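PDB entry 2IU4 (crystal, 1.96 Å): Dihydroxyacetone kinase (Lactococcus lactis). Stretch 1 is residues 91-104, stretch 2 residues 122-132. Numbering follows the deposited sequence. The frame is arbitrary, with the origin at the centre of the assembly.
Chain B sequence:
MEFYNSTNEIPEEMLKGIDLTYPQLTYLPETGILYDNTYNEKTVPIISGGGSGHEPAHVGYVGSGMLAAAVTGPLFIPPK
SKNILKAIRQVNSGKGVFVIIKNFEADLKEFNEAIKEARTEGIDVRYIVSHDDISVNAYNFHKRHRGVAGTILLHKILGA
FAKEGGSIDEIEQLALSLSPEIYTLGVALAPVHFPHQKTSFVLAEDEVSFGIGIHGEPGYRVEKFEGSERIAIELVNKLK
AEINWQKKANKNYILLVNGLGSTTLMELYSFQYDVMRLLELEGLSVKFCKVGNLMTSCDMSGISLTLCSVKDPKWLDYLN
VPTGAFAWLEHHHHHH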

# COMPACT_ATOMS: atom_id res chain seq x y z
N VAL B 91 2.77 24.59 -12.70
CA VAL B 91 2.45 23.61 -13.73
C VAL B 91 1.90 24.24 -15.01
O VAL B 91 1.90 23.60 -16.07
CB VAL B 91 1.47 22.54 -13.23
CG1 VAL B 91 2.09 21.68 -12.14
CG2 VAL B 91 0.17 23.15 -12.78
N ASN B 92 1.43 25.48 -14.92
CA ASN B 92 0.83 26.18 -16.04
C ASN B 92 1.80 26.47 -17.17
O ASN B 92 2.89 26.98 -16.94
CB ASN B 92 0.22 27.51 -15.60
CG ASN B 92 -0.26 28.35 -16.77
OD1 ASN B 92 -1.07 27.90 -17.58
ND2 ASN B 92 0.23 29.59 -16.86
N SER B 93 1.39 26.19 -18.40
CA SER B 93 2.16 26.62 -19.56
C SER B 93 1.25 27.29 -20.59
O SER B 93 1.59 27.39 -21.77
CB SER B 93 2.85 25.41 -20.19
OG SER B 93 1.89 24.54 -20.77
N GLY B 94 0.10 27.76 -20.12
CA GLY B 94 -0.83 28.45 -21.00
C GLY B 94 -1.76 27.52 -21.77
O GLY B 94 -2.45 27.95 -22.69
N LYS B 95 -1.77 26.23 -21.40
CA LYS B 95 -2.77 25.31 -21.95
C LYS B 95 -3.94 24.96 -21.02
O LYS B 95 -4.73 24.05 -21.30
CB LYS B 95 -2.16 24.08 -22.62
CG LYS B 95 -1.28 23.20 -21.77
CD LYS B 95 -0.38 22.28 -22.64
CE LYS B 95 0.39 23.00 -23.72
NZ LYS B 95 1.84 23.30 -23.46
N GLY B 96 -4.07 25.68 -19.92
CA GLY B 96 -5.07 25.33 -18.91
C GLY B 96 -4.43 24.61 -17.74
O GLY B 96 -3.32 24.08 -17.86
N VAL B 97 -5.13 24.59 -16.61
CA VAL B 97 -4.73 23.80 -15.47
C VAL B 97 -6.06 23.29 -14.94
O VAL B 97 -7.02 24.07 -14.82
CB VAL B 97 -4.04 24.65 -14.37
CG1 VAL B 97 -3.81 23.78 -13.12
CG2 VAL B 97 -2.68 25.20 -14.85
N PHE B 98 -6.14 21.99 -14.66
CA PHE B 98 -7.36 21.42 -14.08
C PHE B 98 -7.14 21.03 -12.63
O PHE B 98 -6.11 20.44 -12.29
CB PHE B 98 -7.84 20.19 -14.86
CG PHE B 98 -9.29 19.88 -14.63
CD1 PHE B 98 -10.28 20.61 -15.27
CD2 PHE B 98 -9.66 18.89 -13.74
CE1 PHE B 98 -11.61 20.34 -15.05
CE2 PHE B 98 -11.00 18.61 -13.51
CZ PHE B 98 -11.97 19.33 -14.17
N VAL B 99 -8.11 21.36 -11.78
CA VAL B 99 -7.99 21.13 -10.33
C VAL B 99 -9.13 20.25 -9.86
O VAL B 99 -10.28 20.51 -10.21
CB VAL B 99 -8.09 22.46 -9.59
CG1 VAL B 99 -7.94 22.22 -8.08
CG2 VAL B 99 -7.03 23.42 -10.10
N ILE B 100 -8.81 19.21 -9.10
CA ILE B 100 -9.80 18.32 -8.47
C ILE B 100 -9.87 18.64 -6.98
O ILE B 100 -8.87 18.62 -6.27
CB ILE B 100 -9.43 16.84 -8.70
CG1 ILE B 100 -9.44 16.56 -10.21
CG2 ILE B 100 -10.46 15.86 -7.98
CD1 ILE B 100 -8.68 15.30 -10.60
N ILE B 101 -11.07 18.95 -6.51
CA ILE B 101 -11.22 19.48 -5.15
C ILE B 101 -12.27 18.59 -4.49
O ILE B 101 -13.29 18.29 -5.10
CB ILE B 101 -11.83 20.91 -5.17
CG1 ILE B 101 -11.06 21.85 -6.09
CG2 ILE B 101 -11.92 21.46 -3.73
CD1 ILE B 101 -11.89 23.09 -6.51
N LYS B 102 -12.04 18.17 -3.25
CA LYS B 102 -13.06 17.41 -2.51
C LYS B 102 -14.08 18.35 -1.88
O LYS B 102 -13.74 19.44 -1.42
CB LYS B 102 -12.37 16.54 -1.44
CG LYS B 102 -11.50 15.45 -2.06
CD LYS B 102 -10.86 14.47 -1.07
CE LYS B 102 -10.12 15.19 0.05
NZ LYS B 102 -8.93 15.91 -0.49
N ASN B 103 -15.35 17.95 -1.84
CA ASN B 103 -16.41 18.83 -1.33
C ASN B 103 -16.40 18.99 0.20
O ASN B 103 -17.22 18.41 0.91
CB ASN B 103 -17.79 18.35 -1.82
CG ASN B 103 -18.91 19.31 -1.44
OD1 ASN B 103 -18.68 20.50 -1.24
ND2 ASN B 103 -20.12 18.80 -1.33
N PHE B 104 -15.48 19.80 0.72
CA PHE B 104 -15.52 20.23 2.11
C PHE B 104 -15.40 21.74 2.13
O PHE B 104 -14.67 22.29 1.32
CB PHE B 104 -14.34 19.62 2.88
CG PHE B 104 -14.44 18.14 3.04
CD1 PHE B 104 -15.12 17.59 4.12
CD2 PHE B 104 -13.85 17.30 2.11
CE1 PHE B 104 -15.21 16.20 4.24
CE2 PHE B 104 -13.93 15.94 2.23
CZ PHE B 104 -14.62 15.39 3.31
N GLY B 122 -4.58 35.32 -15.70
CA GLY B 122 -4.65 34.91 -17.10
C GLY B 122 -4.49 33.41 -17.33
O GLY B 122 -4.44 32.96 -18.48
N ILE B 123 -4.43 32.63 -16.26
CA ILE B 123 -4.35 31.18 -16.37
C ILE B 123 -5.74 30.56 -16.46
O ILE B 123 -6.60 30.80 -15.60
CB ILE B 123 -3.58 30.59 -15.17
CG1 ILE B 123 -2.25 31.31 -14.96
CG2 ILE B 123 -3.38 29.07 -15.34
CD1 ILE B 123 -1.49 30.83 -13.71
N ASP B 124 -5.98 29.75 -17.49
CA ASP B 124 -7.26 29.06 -17.65
C ASP B 124 -7.42 27.89 -16.70
O ASP B 124 -7.27 26.72 -17.09
CB ASP B 124 -7.45 28.57 -19.09
CG ASP B 124 -8.88 28.20 -19.40
OD1 ASP B 124 -9.75 28.23 -18.50
OD2 ASP B 124 -9.12 27.88 -20.59
N VAL B 125 -7.73 28.19 -15.45
CA VAL B 125 -7.91 27.13 -14.46
C VAL B 125 -9.35 26.69 -14.41
O VAL B 125 -10.23 27.52 -14.28
CB VAL B 125 -7.53 27.60 -13.05
CG1 VAL B 125 -7.54 26.41 -12.09
CG2 VAL B 125 -6.19 28.28 -13.05
N ARG B 126 -9.58 25.37 -14.46
CA ARG B 126 -10.91 24.79 -14.39
C ARG B 126 -10.86 23.73 -13.32
O ARG B 126 -9.77 23.29 -12.94
CB ARG B 126 -11.32 24.21 -15.75
CG ARG B 126 -11.13 25.29 -16.81
CD ARG B 126 -12.18 25.31 -17.86
NE ARG B 126 -11.71 26.07 -19.01
CZ ARG B 126 -12.20 25.92 -20.23
NH1 ARG B 126 -13.18 25.05 -20.42
NH2 ARG B 126 -11.71 26.64 -21.24
N TYR B 127 -12.01 23.32 -12.82
CA TYR B 127 -12.04 22.46 -11.63
C TYR B 127 -13.26 21.55 -11.69
O TYR B 127 -14.22 21.81 -12.42
CB TYR B 127 -12.07 23.33 -10.36
CG TYR B 127 -13.35 24.09 -10.25
CD1 TYR B 127 -14.47 23.54 -9.64
CD2 TYR B 127 -13.48 25.36 -10.81
CE1 TYR B 127 -15.66 24.23 -9.57
CE2 TYR B 127 -14.67 26.05 -10.75
CZ TYR B 127 -15.76 25.48 -10.13
OH TYR B 127 -16.95 26.18 -10.07
N ILE B 128 -13.23 20.49 -10.89
CA ILE B 128 -14.44 19.70 -10.63
C ILE B 128 -14.38 19.49 -9.13
O ILE B 128 -13.29 19.40 -8.54
CB ILE B 128 -14.39 18.33 -11.36
CG1 ILE B 128 -15.76 17.62 -11.39
CG2 ILE B 128 -13.28 17.46 -10.79
CD1 ILE B 128 -16.79 18.43 -12.22
N VAL B 129 -15.54 19.43 -8.50
CA VAL B 129 -15.60 19.15 -7.08
C VAL B 129 -16.16 17.73 -6.89
O VAL B 129 -17.26 17.45 -7.37
CB VAL B 129 -16.50 20.18 -6.39
CG1 VAL B 129 -16.72 19.82 -4.92
CG2 VAL B 129 -15.90 21.59 -6.54
N SER B 130 -15.43 16.84 -6.22
CA SER B 130 -15.98 15.51 -6.02
C SER B 130 -16.96 15.53 -4.87
O SER B 130 -16.76 16.26 -3.91
CB SER B 130 -14.91 14.44 -5.80
OG SER B 130 -14.14 14.82 -4.67
N HIS B 131 -18.00 14.71 -4.96
CA HIS B 131 -19.10 14.75 -4.01
C HIS B 131 -19.75 13.38 -3.97
O HIS B 131 -20.98 13.27 -3.94
CB HIS B 131 -20.13 15.83 -4.37
CG HIS B 131 -20.68 15.69 -5.75
ND1 HIS B 131 -20.08 16.27 -6.85
CD2 HIS B 131 -21.76 15.03 -6.22
CE1 HIS B 131 -20.78 15.98 -7.94
NE2 HIS B 131 -21.80 15.22 -7.58
N ASP B 132 -18.90 12.35 -3.96
CA ASP B 132 -19.34 10.97 -4.19
C ASP B 132 -20.01 10.31 -3.00
O ASP B 132 -20.74 9.34 -3.16
CB ASP B 132 -18.20 10.08 -4.69
CG ASP B 132 -16.94 10.17 -3.85
OD1 ASP B 132 -16.54 11.28 -3.45
OD2 ASP B 132 -16.33 9.10 -3.63
O HOH W 1 -3.44 28.38 -18.83

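What fastens the two stretches? Strands 97-102 and 125-130 run parallel, their N-to-C directions 23° apart, and only the odd-numbered residues of the first strand bond to the second. Val97 N reaches Asp124 O (3.1 Å) and Val97 O takes Arg126 N (2.9 Å); Val99 and Ile101 repeat the pattern. A weak bond from Asn103 N to Ser130 O (3.0 Å) ends the ladder. The contact covers 801 Å², both sides summed, and Phe98 and Val99 are buried.

How do side chains fit on the face carrying Val97, Val99 and Ile101? Branched residues suit it, because methyls project close to the backbone and fill the gaps between neighbours. Val99 CG2 packs 3.6 Å from Val125 CG1, while Ile101 reaches back diagonally, placing CD1 3.9 Å from Tyr127 CB and 4.3 Å from Val129 CG2.

What does the large ring of Phe98 fill on the other face? With chi1 at t, it leans across the neighbouring strand, and Arg126 O and Tyr127 CA lie over one ring face. Phe98 CE2 meets Ile128 CG2 at 3.7 Å; the same methyl lies 4.0 Å from Ile100 CG1, so one small bump serves two neighbours. Arg126 offers its CB to Phe98 CD1 (3.8 Å), while its guanidinium turns to a salt bridge within its own stretch, NH2 to Asp124 OD2 (2.9 Å).

How is the entrance to the sheet closed? Ile123 CG2 touches both Val97 CG2 (4.0 Å) and Asn92 OD1 (3.4 Å). Asn92 OD1 also accepts Gly94 N (2.8 Å) and a water, whose oxygen is 2.7 Å from Asn92 OD1; that water oxygen accepts from Gly96 N (3.0 Å) and Asp124 N (3.2 Å), bridging the stretches. Gly96 is buried, and its backbone angles would jam a CB against the preceding carbonyl O; an ideal CB would also sit 3.5 Å from Asp124 O, which Gly96 CA meets in a CA-H...O contact (3.2 Å).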